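Local atomic coordinates of superoxide dismutase [Mn/Fe] (Porphyromonas gingivalis, PDB entry 1UES), a protein that destroys superoxide radicals by dismutating them to oxygen and hydrogen peroxide at a single manganese or iron ion in each subunit. Residues 52-57 / 144-149; 121-126 / 155-160. The protein carries 1 engineered substitution. All coordinates share one frame; numbering follows the deposited sequence.

Contact 1 ties helix 53-59, in the alpha-hairpin part of the chain, to the 3-10 turn between strands 134-140 and 151-157, whereas contact 2 pairs strand 122-128 with strand 151-157 and the loop that follows it. Their centres lie 16 Å apart, and contact 2 is the deeper, with every touching residue buried. Contact 1 is small, a buried valine pair with a water-bridged, exposed arginine beside it, farther from the centre of the chain; contact 2 combines strand ladder, tryptophan packing and a metal ligand, and its far end meets the second subunit. The two are in touch through W125, whose indole packs on N144 and P145 of the 3-10 region.

Contact 1 of 2, residues 52-57 / 144-149; sequences DLNTIV and NPVRKG
V57 and V146 meet methyl to methyl, their side chains crossing at about a right angle. Apolar packing is the main part of this contact: V57 CG1 lies 3.2 Å from V146 CG2, shorter than usual for two methyls, so the exact distance is doubtful. The V57 methyl is put there by its torsion, CG1 standing anti to the backbone N (chi1 179°). The same CG1 also packs on the CB of N144, at 4.2 Å, so that one methyl touches both the first residue of the segment and the valine within the 3-10 turn. N54, one helical turn before V57, adds a looser touch on the other methyl of V146, CG1.

The polar link is indirect and uses one water. It donates to V57 O at 3.0 Å and accepts from R147 NE at 2.8 Å, lying at the edge of the guanidinium and in its plane. R147 reaches it with a chain extended from CG to NE, and its CG passes 3.7 Å from V57 O. Beyond the water, R147 NH2 is hydrogen-bonded to S60 O, and the guanidinium makes a cation-pi contact with F65.

Within the segments, D52 occupies the N-cap position of helix 53-59, and R147 N bonds to N144 O at 2.9 Å in the 3-10 turn. L53 and I56 pack instead on helix 62-79. The whole is an interdomain packing contact of the iron/manganese superoxide dismutase fold, in which a short helix of the alpha-hairpin domain rests against the connection between two sheet strands of the C-terminal domain.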
# COMPACT_ATOMS: atom_id res chain seq x y z
N ASP A 52 6.55 5.34 -26.15
CA ASP A 52 6.83 4.01 -25.64
C ASP A 52 6.73 4.10 -24.12
O ASP A 52 6.87 5.18 -23.52
CB ASP A 52 8.22 3.53 -26.06
CG ASP A 52 9.29 4.51 -25.66
OD1 ASP A 52 10.34 4.09 -25.13
OD2 ASP A 52 9.10 5.71 -25.91
N LEU A 53 6.53 2.97 -23.48
CA LEU A 53 6.37 2.97 -22.03
C LEU A 53 7.51 3.66 -21.30
O LEU A 53 7.30 4.46 -20.41
CB LEU A 53 6.20 1.53 -21.55
CG LEU A 53 5.89 1.34 -20.06
CD1 LEU A 53 4.66 2.12 -19.67
CD2 LEU A 53 5.71 -0.17 -19.79
N ASN A 54 8.73 3.34 -21.69
CA ASN A 54 9.87 3.96 -21.05
C ASN A 54 9.84 5.49 -21.09
O ASN A 54 10.18 6.17 -20.11
CB ASN A 54 11.13 3.45 -21.73
CG ASN A 54 12.21 3.16 -20.76
OD1 ASN A 54 13.23 3.84 -20.74
ND2 ASN A 54 12.00 2.15 -19.93
N THR A 55 9.42 6.05 -22.22
CA THR A 55 9.33 7.51 -22.36
C THR A 55 8.27 8.06 -21.41
O THR A 55 8.45 9.07 -20.75
CB THR A 55 8.97 7.90 -23.81
OG1 THR A 55 10.04 7.52 -24.68
CG2 THR A 55 8.71 9.40 -23.95
N ILE A 56 7.14 7.37 -21.33
CA ILE A 56 6.10 7.85 -20.44
C ILE A 56 6.55 7.83 -18.97
O ILE A 56 6.22 8.73 -18.21
CB ILE A 56 4.81 7.02 -20.59
CG1 ILE A 56 4.33 7.06 -22.04
CG2 ILE A 56 3.74 7.56 -19.66
CD1 ILE A 56 3.22 6.04 -22.35
N VAL A 57 7.30 6.80 -18.57
CA VAL A 57 7.75 6.74 -17.19
C VAL A 57 8.79 7.83 -16.90
O VAL A 57 8.83 8.35 -15.79
CB VAL A 57 8.34 5.35 -16.82
CG1 VAL A 57 8.82 5.35 -15.35
CG2 VAL A 57 7.28 4.25 -17.01
N ASN A 144 10.22 4.34 -10.10
CA ASN A 144 11.11 3.49 -10.87
C ASN A 144 12.39 4.29 -11.14
O ASN A 144 12.32 5.46 -11.49
CB ASN A 144 10.43 3.09 -12.18
CG ASN A 144 11.24 2.10 -12.97
OD1 ASN A 144 10.93 0.88 -13.04
ND2 ASN A 144 12.30 2.58 -13.55
N PRO A 145 13.57 3.66 -11.01
CA PRO A 145 14.89 4.28 -11.23
C PRO A 145 15.03 5.01 -12.54
O PRO A 145 15.84 5.94 -12.66
CB PRO A 145 15.86 3.10 -11.16
CG PRO A 145 15.19 2.12 -10.29
CD PRO A 145 13.71 2.25 -10.62
N VAL A 146 14.26 4.60 -13.54
CA VAL A 146 14.33 5.28 -14.82
C VAL A 146 13.93 6.74 -14.71
O VAL A 146 14.31 7.57 -15.54
CB VAL A 146 13.46 4.59 -15.93
CG1 VAL A 146 13.77 3.14 -15.99
CG2 VAL A 146 11.99 4.84 -15.70
N ARG A 147 13.16 7.09 -13.69
CA ARG A 147 12.76 8.48 -13.56
C ARG A 147 13.97 9.33 -13.14
O ARG A 147 13.91 10.56 -13.17
CB ARG A 147 11.62 8.62 -12.54
CG ARG A 147 10.64 9.75 -12.85
CD ARG A 147 9.63 9.91 -11.72
NE ARG A 147 8.40 10.58 -12.16
CZ ARG A 147 7.47 11.05 -11.34
NH1 ARG A 147 7.62 10.93 -10.02
NH2 ARG A 147 6.38 11.64 -11.83
N LYS A 148 15.07 8.66 -12.77
CA LYS A 148 16.31 9.31 -12.33
C LYS A 148 17.46 9.07 -13.30
O LYS A 148 18.62 9.36 -13.00
CB LYS A 148 16.71 8.74 -10.96
CG LYS A 148 16.59 9.69 -9.82
CD LYS A 148 17.06 9.01 -8.53
CE LYS A 148 16.81 7.52 -8.57
NZ LYS A 148 15.42 7.21 -8.13
N GLY A 149 17.16 8.49 -14.45
CA GLY A 149 18.19 8.20 -15.44
C GLY A 149 18.96 6.92 -15.18
O GLY A 149 19.86 6.56 -15.94
O HOH W 1 8.16 11.10 -14.93

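Contact 2 of 2, residues 121-126 / 155-160; sequences SGWVWL and TFDVWE. Engineered in segment 155-160: T155 (natural residue Gly). With MN (manganese (II) ion), chain E.
The carbonyl oxygen V124 O is gripped by two donors of the neighbouring strand. F156 N approaches in the carbonyl plane at 3.0 Å, while T155 OG1 sits at 2.8 Å, well above that plane. T155 is an engineered residue, glycine in the natural sequence; its hydroxyl reaches the carbonyl because OG1 stands anti to the backbone N (chi1 -171°). V124 N in turn donates to F156 O, completing a hydrogen-bonded antiparallel pair, and V158 N extends the ladder to G122 O at 2.8 Å.

V124 and F156 point the same way from the sheet, and V124 CG1 packs on F156 CB; F111 of helix 104-116 touches both side chains. On the face of W123, W125, T155 and D157, T155 OG1 is at the edge of the W123 indole.

The carboxylate of D157 stacks on one face of W123, the two planes 9° apart, with CB 3.4 Å from W123 CZ3. Its two oxygens divide their work. OD2 binds manganese at 2.1 Å, while OD1 accepts from W159 N at 3.1 Å, an Asx turn, and more weakly from the metal-bound water. That water also lies over one face of W159, offset toward the rim of the ring. On the opposite face, S121 CB makes a CH-pi contact, 3.6 Å from the centroid of the five-membered ring. Q70 holds W123 NE1, and N141 O holds W159 NE1. S121 OG bonds S121 of the second subunit.

H27, H74 and H161 join D157 and the water around manganese, the three-histidine, one-aspartate site of iron/manganese superoxide dismutases, with D157 supplied from the end of strand 151-157, and H27 and H74 from helices 21-42 and 62-79.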
# COMPACT_ATOMS: atom_id res chain seq x y z
N SER A 121 3.21 1.42 0.47
CA SER A 121 3.40 0.71 -0.80
C SER A 121 4.63 1.16 -1.56
O SER A 121 5.01 2.34 -1.51
CB SER A 121 2.17 0.92 -1.70
OG SER A 121 0.96 0.48 -1.09
N GLY A 122 5.26 0.25 -2.30
CA GLY A 122 6.40 0.66 -3.08
C GLY A 122 7.23 -0.48 -3.60
O GLY A 122 6.77 -1.63 -3.62
N TRP A 123 8.45 -0.15 -4.01
CA TRP A 123 9.40 -1.10 -4.60
C TRP A 123 10.81 -0.86 -4.11
O TRP A 123 11.19 0.29 -3.91
CB TRP A 123 9.46 -0.91 -6.11
CG TRP A 123 8.14 -0.95 -6.78
CD1 TRP A 123 7.20 0.05 -6.80
CD2 TRP A 123 7.59 -2.04 -7.53
NE1 TRP A 123 6.09 -0.36 -7.51
CE2 TRP A 123 6.31 -1.64 -7.97
CE3 TRP A 123 8.05 -3.32 -7.87
CZ2 TRP A 123 5.48 -2.47 -8.73
CZ3 TRP A 123 7.22 -4.15 -8.64
CH2 TRP A 123 5.95 -3.71 -9.05
N VAL A 124 11.58 -1.93 -3.91
CA VAL A 124 12.99 -1.74 -3.57
C VAL A 124 13.65 -2.13 -4.92
O VAL A 124 13.29 -3.13 -5.55
CB VAL A 124 13.46 -2.62 -2.39
CG1 VAL A 124 13.07 -4.04 -2.58
CG2 VAL A 124 14.97 -2.48 -2.21
N TRP A 125 14.56 -1.28 -5.37
CA TRP A 125 15.23 -1.48 -6.65
C TRP A 125 16.75 -1.56 -6.55
O TRP A 125 17.36 -0.85 -5.74
CB TRP A 125 14.88 -0.29 -7.57
CG TRP A 125 13.67 -0.50 -8.44
CD1 TRP A 125 12.42 0.07 -8.30
CD2 TRP A 125 13.61 -1.31 -9.61
NE1 TRP A 125 11.59 -0.36 -9.33
CE2 TRP A 125 12.30 -1.21 -10.14
CE3 TRP A 125 14.54 -2.13 -10.26
CZ2 TRP A 125 11.90 -1.90 -11.30
CZ3 TRP A 125 14.14 -2.82 -11.41
CH2 TRP A 125 12.83 -2.70 -11.92
N LEU A 126 17.35 -2.43 -7.35
CA LEU A 126 18.79 -2.50 -7.46
C LEU A 126 18.93 -1.79 -8.82
O LEU A 126 18.27 -2.16 -9.79
CB LEU A 126 19.31 -3.92 -7.56
CG LEU A 126 20.80 -3.97 -7.94
CD1 LEU A 126 21.66 -3.34 -6.83
CD2 LEU A 126 21.20 -5.39 -8.20
N THR A 155 14.01 -5.82 -8.94
CA THR A 155 13.10 -5.17 -8.00
C THR A 155 12.27 -6.14 -7.19
O THR A 155 11.88 -7.20 -7.68
CB THR A 155 12.13 -4.16 -8.70
OG1 THR A 155 11.43 -3.41 -7.69
CG2 THR A 155 11.08 -4.88 -9.60
N PHE A 156 12.00 -5.77 -5.93
CA PHE A 156 11.11 -6.56 -5.09
C PHE A 156 9.87 -5.62 -4.88
O PHE A 156 10.02 -4.47 -4.50
CB PHE A 156 11.72 -6.88 -3.73
CG PHE A 156 12.79 -7.95 -3.76
CD1 PHE A 156 13.12 -8.61 -4.94
CD2 PHE A 156 13.46 -8.29 -2.58
CE1 PHE A 156 14.11 -9.61 -4.97
CE2 PHE A 156 14.46 -9.28 -2.59
CZ PHE A 156 14.78 -9.94 -3.77
N ASP A 157 8.68 -6.12 -5.19
CA ASP A 157 7.45 -5.36 -5.02
C ASP A 157 7.04 -5.48 -3.55
O ASP A 157 6.87 -6.61 -3.05
CB ASP A 157 6.41 -6.02 -5.91
CG ASP A 157 5.12 -5.24 -6.00
OD1 ASP A 157 5.00 -4.17 -5.37
OD2 ASP A 157 4.24 -5.77 -6.73
N VAL A 158 6.90 -4.34 -2.85
CA VAL A 158 6.47 -4.42 -1.47
C VAL A 158 5.09 -3.87 -1.26
O VAL A 158 4.68 -3.57 -0.13
CB VAL A 158 7.52 -3.87 -0.45
CG1 VAL A 158 8.83 -4.68 -0.60
CG2 VAL A 158 7.78 -2.38 -0.67
N TRP A 159 4.36 -3.77 -2.37
CA TRP A 159 2.94 -3.42 -2.29
C TRP A 159 2.42 -4.70 -1.62
O TRP A 159 2.86 -5.79 -1.95
CB TRP A 159 2.30 -3.32 -3.69
CG TRP A 159 2.46 -1.96 -4.30
CD1 TRP A 159 3.62 -1.35 -4.65
CD2 TRP A 159 1.41 -1.06 -4.64
NE1 TRP A 159 3.37 -0.11 -5.19
CE2 TRP A 159 2.01 0.10 -5.19
CE3 TRP A 159 0.00 -1.11 -4.52
CZ2 TRP A 159 1.25 1.21 -5.64
CZ3 TRP A 159 -0.76 -0.01 -4.97
CH2 TRP A 159 -0.12 1.14 -5.52
N GLU A 160 1.55 -4.56 -0.63
CA GLU A 160 1.05 -5.74 0.07
C GLU A 160 0.40 -6.79 -0.81
O GLU A 160 0.47 -7.98 -0.49
CB GLU A 160 0.10 -5.29 1.19
CG GLU A 160 0.83 -4.51 2.28
CD GLU A 160 -0.08 -4.03 3.38
OE1 GLU A 160 -1.14 -3.45 3.06
OE2 GLU A 160 0.25 -4.26 4.56
MN MN E . 2.45 -5.25 -7.62
O HOH W 2 0.21 -1.98 -0.81
O HOH W 3 3.00 -3.14 -7.10